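Probable zinc protease (Pseudomonas aeruginosa, PDB 4NNZ) belongs to the M16 family and is one subunit of a heterodimeric zinc protease, probably with metallopeptidase activity. Local coordinates at residues 151-155 against 156-160; 178-181 against 182-186. One frame throughout, in Å; residues are numbered along the deposited sequence.

Interaction 1: residues 151-155 against 156-160; sequences AAYPA and SGYHT
Tyr153 and Tyr158 meet where helix 140-152 gives way to a loop and a short 3-10 segment, 157-159, that doubles back so that the CA atoms of Tyr153 and His159 come within 5.0 Å. Tyr153 is the first residue to leave helical geometry, and its ring is the platform of the contact. Tyr158 CB sits almost squarely over one face, 3.5 Å from the ring centroid and 13° off the normal, the geometry of a CH-pi contact. From there the Tyr158 ring turns an edge to the same Tyr153 ring: the planes stand at 63° with centroids 5.2 Å apart, and Tyr158 CD2 lies 3.8 Å from Tyr153 CE1. Ser156 reaches the platform obliquely, its OG 3.4 Å from Tyr153 CD1. With chi1 at 77°, OG lies between the backbone N and the carbonyl carbon of Ser156 and also accepts a weak hydrogen bond from Tyr158 N. Beside the ring's stem, His159 CB packs 3.8 Å from Tyr153 CB.

Outside the loop, Glu227 accepts hydrogen bonds from Ala155 N and Ser156 N with its two carboxylate oxygens, while Tyr158 OH bonds to Asp87 and Leu310 of strand 309-317 touches Tyr153. The His159 ring meets His159 of the second subunit. No hydrogen bond joins 151-155 to 156-160, so aromatic and CH-pi packing carries the contact between them; polar grip comes from outside, where the Glu227 carboxylate pins two successive backbone N-H groups.

Interaction 2: residues 178-181 against 182-186; sequences RHWY and ESWYA
Glu182, Ser183, Trp184 and Tyr185 each direct a backbone N-H to the carbonyl four residues earlier, from Glu182 N to Arg178 O at 2.9 Å through to Tyr185 N to Tyr181 O at 3.1 Å, so the i to i+4 ladder of helix 174-184 runs on to Tyr185 N. Tyr185 then centres an inverse gamma turn, closed by a weak bond from Ala186 N to Trp184 O.

On one side of the helix, two indoles form an edge-to-face pair. The five-membered ring of Trp184 presents its CD1-NE1 edge over the six-membered ring of Trp180, with centroids 4.3 Å apart, planes at 61°, and Trp184 NE1 3.6 Å from Trp180 CZ3. Different first torsions, with Trp180 CG anti to its N (-160°) and Trp184 CG beside its N (-61°), bring the rings together across one turn.

Trp180, Tyr181 and Tyr185 all pack on Leu53 of helix 49-56, whose HALEH sequence matches the inverted HxxEH zinc-binding motif of M16 peptidases, so this end of 174-184 lies against the helix that carries the motif.

Tyr185 CB lies over the Tyr181 face, 4.1 Å from Tyr181 CD2, while the two phenol rings are nearly parallel but slid well apart. Their hydroxyls bond outward, Tyr181 to Arg110 O and Tyr185 to Tyr91. Ser183 OG also approaches His179 O, but the modelled 2.4 Å is too short to trust in detail.

Interaction 1 precedes interaction 2 along the chain, and both concern the C-terminal end of a helix: 140-152 in the first, 174-184 in the second. Their centres lie 24 Å apart and their nearest atoms about 9 Å apart, so neither touches the other; residues 161-177, which include helix 166-171, connect them. Interaction 1, 14 Å from the centre of the chain, adjoins strands of the second sheet and the second subunit. Interaction 2, 22 Å from that centre, instead packs on the helix with the family zinc-binding sequence and meets no other subunit. The Tyr158 side chain is about 11 Å from a bound PEG and that of Trp184 about 10 Å from a PEG, not necessarily the same molecule, too far for contact.

Interaction 1: residues 151-155 against 156-160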
loop_
_atom_site.group_PDB
_atom_site.type_symbol
_atom_site.label_atom_id
_atom_site.label_comp_id
_atom_site.label_asym_id
_atom_site.label_seq_id
_atom_site.Cartn_x
_atom_site.Cartn_y
_atom_site.Cartn_z
ATOM N N ALA A 151 1.474 1.292 -8.687
ATOM C CA ALA A 151 2.744 1.940 -8.872
ATOM C C ALA A 151 2.705 3.453 -8.726
ATOM O O ALA A 151 3.620 4.032 -8.240
ATOM C CB ALA A 151 3.354 1.549 -10.183
ATOM N N ALA A 152 1.644 4.078 -9.177
ATOM C CA ALA A 152 1.462 5.502 -9.044
ATOM C C ALA A 152 1.238 6.057 -7.641
ATOM O O ALA A 152 1.470 7.203 -7.405
ATOM C CB ALA A 152 0.407 5.986 -9.997
ATOM N N TYR A 153 0.806 5.239 -6.716
ATOM C CA TYR A 153 0.497 5.734 -5.399
ATOM C C TYR A 153 1.218 4.942 -4.327
ATOM O O TYR A 153 0.630 4.239 -3.559
ATOM C CB TYR A 153 -1.000 5.684 -5.151
ATOM C CG TYR A 153 -1.836 6.758 -5.775
ATOM C CD1 TYR A 153 -1.702 8.068 -5.427
ATOM C CD2 TYR A 153 -2.798 6.436 -6.666
ATOM C CE1 TYR A 153 -2.499 9.032 -5.986
ATOM C CE2 TYR A 153 -3.595 7.379 -7.218
ATOM C CZ TYR A 153 -3.439 8.673 -6.881
ATOM O OH TYR A 153 -4.256 9.564 -7.451
ATOM N N PRO A 154 2.525 5.111 -4.223
ATOM C CA PRO A 154 3.301 4.298 -3.309
ATOM C C PRO A 154 2.906 4.419 -1.860
ATOM O O PRO A 154 2.904 3.427 -1.192
ATOM C CB PRO A 154 4.692 4.873 -3.454
ATOM C CG PRO A 154 4.733 5.432 -4.781
ATOM C CD PRO A 154 3.394 5.947 -5.054
ATOM N N ALA A 155 2.632 5.607 -1.375
ATOM C CA ALA A 155 2.375 5.772 0.024
ATOM C C ALA A 155 0.937 5.892 0.446
ATOM O O ALA A 155 0.622 5.634 1.579
ATOM C CB ALA A 155 3.153 6.950 0.541
ATOM N N SER A 156 0.067 6.336 -0.433
ATOM C CA SER A 156 -1.322 6.539 -0.062
ATOM C C SER A 156 -2.258 5.371 -0.239
ATOM O O SER A 156 -1.958 4.424 -0.863
ATOM C CB SER A 156 -1.891 7.779 -0.729
ATOM O OG SER A 156 -2.201 7.570 -2.068
ATOM N N GLY A 157 -3.433 5.505 0.308
ATOM C CA GLY A 157 -4.428 4.475 0.247
ATOM C C GLY A 157 -4.962 4.316 -1.140
ATOM O O GLY A 157 -5.628 3.379 -1.446
ATOM N N TYR A 158 -4.636 5.252 -1.988
ATOM C CA TYR A 158 -5.137 5.238 -3.318
ATOM C C TYR A 158 -4.655 4.111 -4.125
ATOM O O TYR A 158 -5.227 3.833 -5.116
ATOM C CB TYR A 158 -4.913 6.548 -4.014
ATOM C CG TYR A 158 -5.832 7.612 -3.546
ATOM C CD1 TYR A 158 -7.076 7.309 -3.066
ATOM C CD2 TYR A 158 -5.452 8.918 -3.562
ATOM C CE1 TYR A 158 -7.902 8.276 -2.631
ATOM C CE2 TYR A 158 -6.283 9.889 -3.119
ATOM C CZ TYR A 158 -7.502 9.548 -2.660
ATOM O OH TYR A 158 -8.348 10.476 -2.230
ATOM N N HIS A 159 -3.584 3.482 -3.718
ATOM C CA HIS A 159 -3.097 2.365 -4.474
ATOM C C HIS A 159 -3.969 1.165 -4.406
ATOM O O HIS A 159 -3.877 0.323 -5.259
ATOM C CB HIS A 159 -1.642 2.026 -4.237
ATOM C CG HIS A 159 -1.269 1.837 -2.810
ATOM N ND1 HIS A 159 -1.893 0.939 -1.986
ATOM C CD2 HIS A 159 -0.284 2.396 -2.076
ATOM C CE1 HIS A 159 -1.335 0.980 -0.796
ATOM N NE2 HIS A 159 -0.348 1.849 -0.826
ATOM N N THR A 160 -4.811 1.099 -3.417
ATOM C CA THR A 160 -5.588 -0.092 -3.279
ATOM C C THR A 160 -6.764 -0.178 -4.228
ATOM O O THR A 160 -7.489 0.757 -4.382
ATOM C CB THR A 160 -5.922 -0.476 -1.805
ATOM O OG1 THR A 160 -7.325 -0.567 -1.613
ATOM C CG2 THR A 160 -5.334 0.458 -0.821
#

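Interaction 2: residues 178-181 against 182-186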
loop_
_atom_site.group_PDB
_atom_site.type_symbol
_atom_site.label_atom_id
_atom_site.label_comp_id
_atom_site.label_asym_id
_atom_site.label_seq_id
_atom_site.Cartn_x
_atom_site.Cartn_y
_atom_site.Cartn_z
ATOM N N ARG A 178 -18.737 -7.323 9.470
ATOM C CA ARG A 178 -19.528 -6.762 10.534
ATOM C C ARG A 178 -18.803 -5.662 11.211
ATOM O O ARG A 178 -19.373 -4.694 11.620
ATOM C CB ARG A 178 -19.809 -7.817 11.585
ATOM C CG ARG A 178 -20.803 -8.865 11.182
ATOM C CD ARG A 178 -21.172 -9.738 12.346
ATOM N NE ARG A 178 -22.194 -10.699 11.995
ATOM C CZ ARG A 178 -22.006 -12.005 12.021
ATOM N NH1 ARG A 178 -20.838 -12.493 12.374
ATOM N NH2 ARG A 178 -22.980 -12.828 11.701
ATOM N N HIS A 179 -17.534 -5.894 11.427
ATOM C CA HIS A 179 -16.706 -4.982 12.137
ATOM C C HIS A 179 -16.525 -3.704 11.396
ATOM O O HIS A 179 -16.474 -2.647 11.958
ATOM C CB HIS A 179 -15.384 -5.631 12.407
ATOM C CG HIS A 179 -14.472 -4.792 13.219
ATOM N ND1 HIS A 179 -14.621 -4.639 14.573
ATOM C CD2 HIS A 179 -13.412 -4.038 12.866
ATOM C CE1 HIS A 179 -13.685 -3.833 15.024
ATOM N NE2 HIS A 179 -12.936 -3.456 14.006
ATOM N N TRP A 180 -16.383 -3.842 10.102
ATOM C CA TRP A 180 -16.275 -2.729 9.218
ATOM C C TRP A 180 -17.551 -1.954 9.244
ATOM O O TRP A 180 -17.538 -0.755 9.191
ATOM C CB TRP A 180 -15.926 -3.219 7.833
ATOM C CG TRP A 180 -15.349 -2.225 6.926
ATOM C CD1 TRP A 180 -15.949 -1.692 5.881
ATOM C CD2 TRP A 180 -14.034 -1.678 6.948
ATOM N NE1 TRP A 180 -15.143 -0.833 5.251
ATOM C CE2 TRP A 180 -13.946 -0.811 5.881
ATOM C CE3 TRP A 180 -12.930 -1.839 7.766
ATOM C CZ2 TRP A 180 -12.822 -0.102 5.610
ATOM C CZ3 TRP A 180 -11.841 -1.141 7.501
ATOM C CH2 TRP A 180 -11.777 -0.283 6.427
ATOM N N TYR A 181 -18.665 -2.649 9.308
ATOM C CA TYR A 181 -19.928 -1.979 9.379
ATOM C C TYR A 181 -20.026 -1.194 10.658
ATOM O O TYR A 181 -20.410 -0.063 10.654
ATOM C CB TYR A 181 -21.082 -2.958 9.232
ATOM C CG TYR A 181 -22.403 -2.388 9.615
ATOM C CD1 TYR A 181 -22.731 -2.230 10.927
ATOM C CD2 TYR A 181 -23.309 -1.990 8.676
ATOM C CE1 TYR A 181 -23.917 -1.682 11.308
ATOM C CE2 TYR A 181 -24.509 -1.452 9.053
ATOM C CZ TYR A 181 -24.796 -1.307 10.375
ATOM O OH TYR A 181 -25.976 -0.784 10.772
ATOM N N GLU A 182 -19.632 -1.804 11.750
ATOM C CA GLU A 182 -19.696 -1.176 13.036
ATOM C C GLU A 182 -18.853 0.037 13.114
ATOM O O GLU A 182 -19.217 0.986 13.747
ATOM C CB GLU A 182 -19.158 -2.123 14.087
ATOM C CG GLU A 182 -20.190 -3.018 14.697
ATOM C CD GLU A 182 -19.580 -4.201 15.393
ATOM O OE1 GLU A 182 -18.390 -4.456 15.218
ATOM O OE2 GLU A 182 -20.296 -4.879 16.129
ATOM N N SER A 183 -17.662 -0.055 12.574
ATOM C CA SER A 183 -16.729 1.021 12.649
ATOM C C SER A 183 -17.102 2.248 11.891
ATOM O O SER A 183 -16.882 3.316 12.348
ATOM C CB SER A 183 -15.366 0.546 12.229
ATOM O OG SER A 183 -15.182 -0.756 12.670
ATOM N N TRP A 184 -17.602 2.081 10.691
ATOM C CA TRP A 184 -17.697 3.182 9.767
ATOM C C TRP A 184 -19.062 3.622 9.342
ATOM O O TRP A 184 -19.221 4.720 8.893
ATOM C CB TRP A 184 -16.907 2.867 8.524
ATOM C CG TRP A 184 -15.501 2.652 8.732
ATOM C CD1 TRP A 184 -14.857 1.501 8.619
ATOM C CD2 TRP A 184 -14.522 3.628 9.030
ATOM N NE1 TRP A 184 -13.545 1.670 8.847
ATOM C CE2 TRP A 184 -13.318 2.984 9.100
ATOM C CE3 TRP A 184 -14.556 4.988 9.255
ATOM C CZ2 TRP A 184 -12.172 3.630 9.375
ATOM C CZ3 TRP A 184 -13.420 5.616 9.533
ATOM C CH2 TRP A 184 -12.248 4.951 9.600
ATOM N N TYR A 185 -20.035 2.750 9.428
ATOM C CA TYR A 185 -21.361 3.116 9.023
ATOM C C TYR A 185 -22.059 3.758 10.174
ATOM O O TYR A 185 -22.844 3.152 10.841
ATOM C CB TYR A 185 -22.109 1.896 8.547
ATOM C CG TYR A 185 -21.975 1.651 7.088
ATOM C CD1 TYR A 185 -20.747 1.456 6.507
ATOM C CD2 TYR A 185 -23.069 1.611 6.290
ATOM C CE1 TYR A 185 -20.622 1.239 5.162
ATOM C CE2 TYR A 185 -22.948 1.390 4.951
ATOM C CZ TYR A 185 -21.725 1.210 4.401
ATOM O OH TYR A 185 -21.638 0.998 3.081
ATOM N N ALA A 186 -21.730 4.989 10.426
ATOM C CA ALA A 186 -22.257 5.653 11.556
ATOM C C ALA A 186 -22.729 7.027 11.163
ATOM O O ALA A 186 -22.224 7.609 10.240
ATOM C CB ALA A 186 -21.216 5.736 12.625
#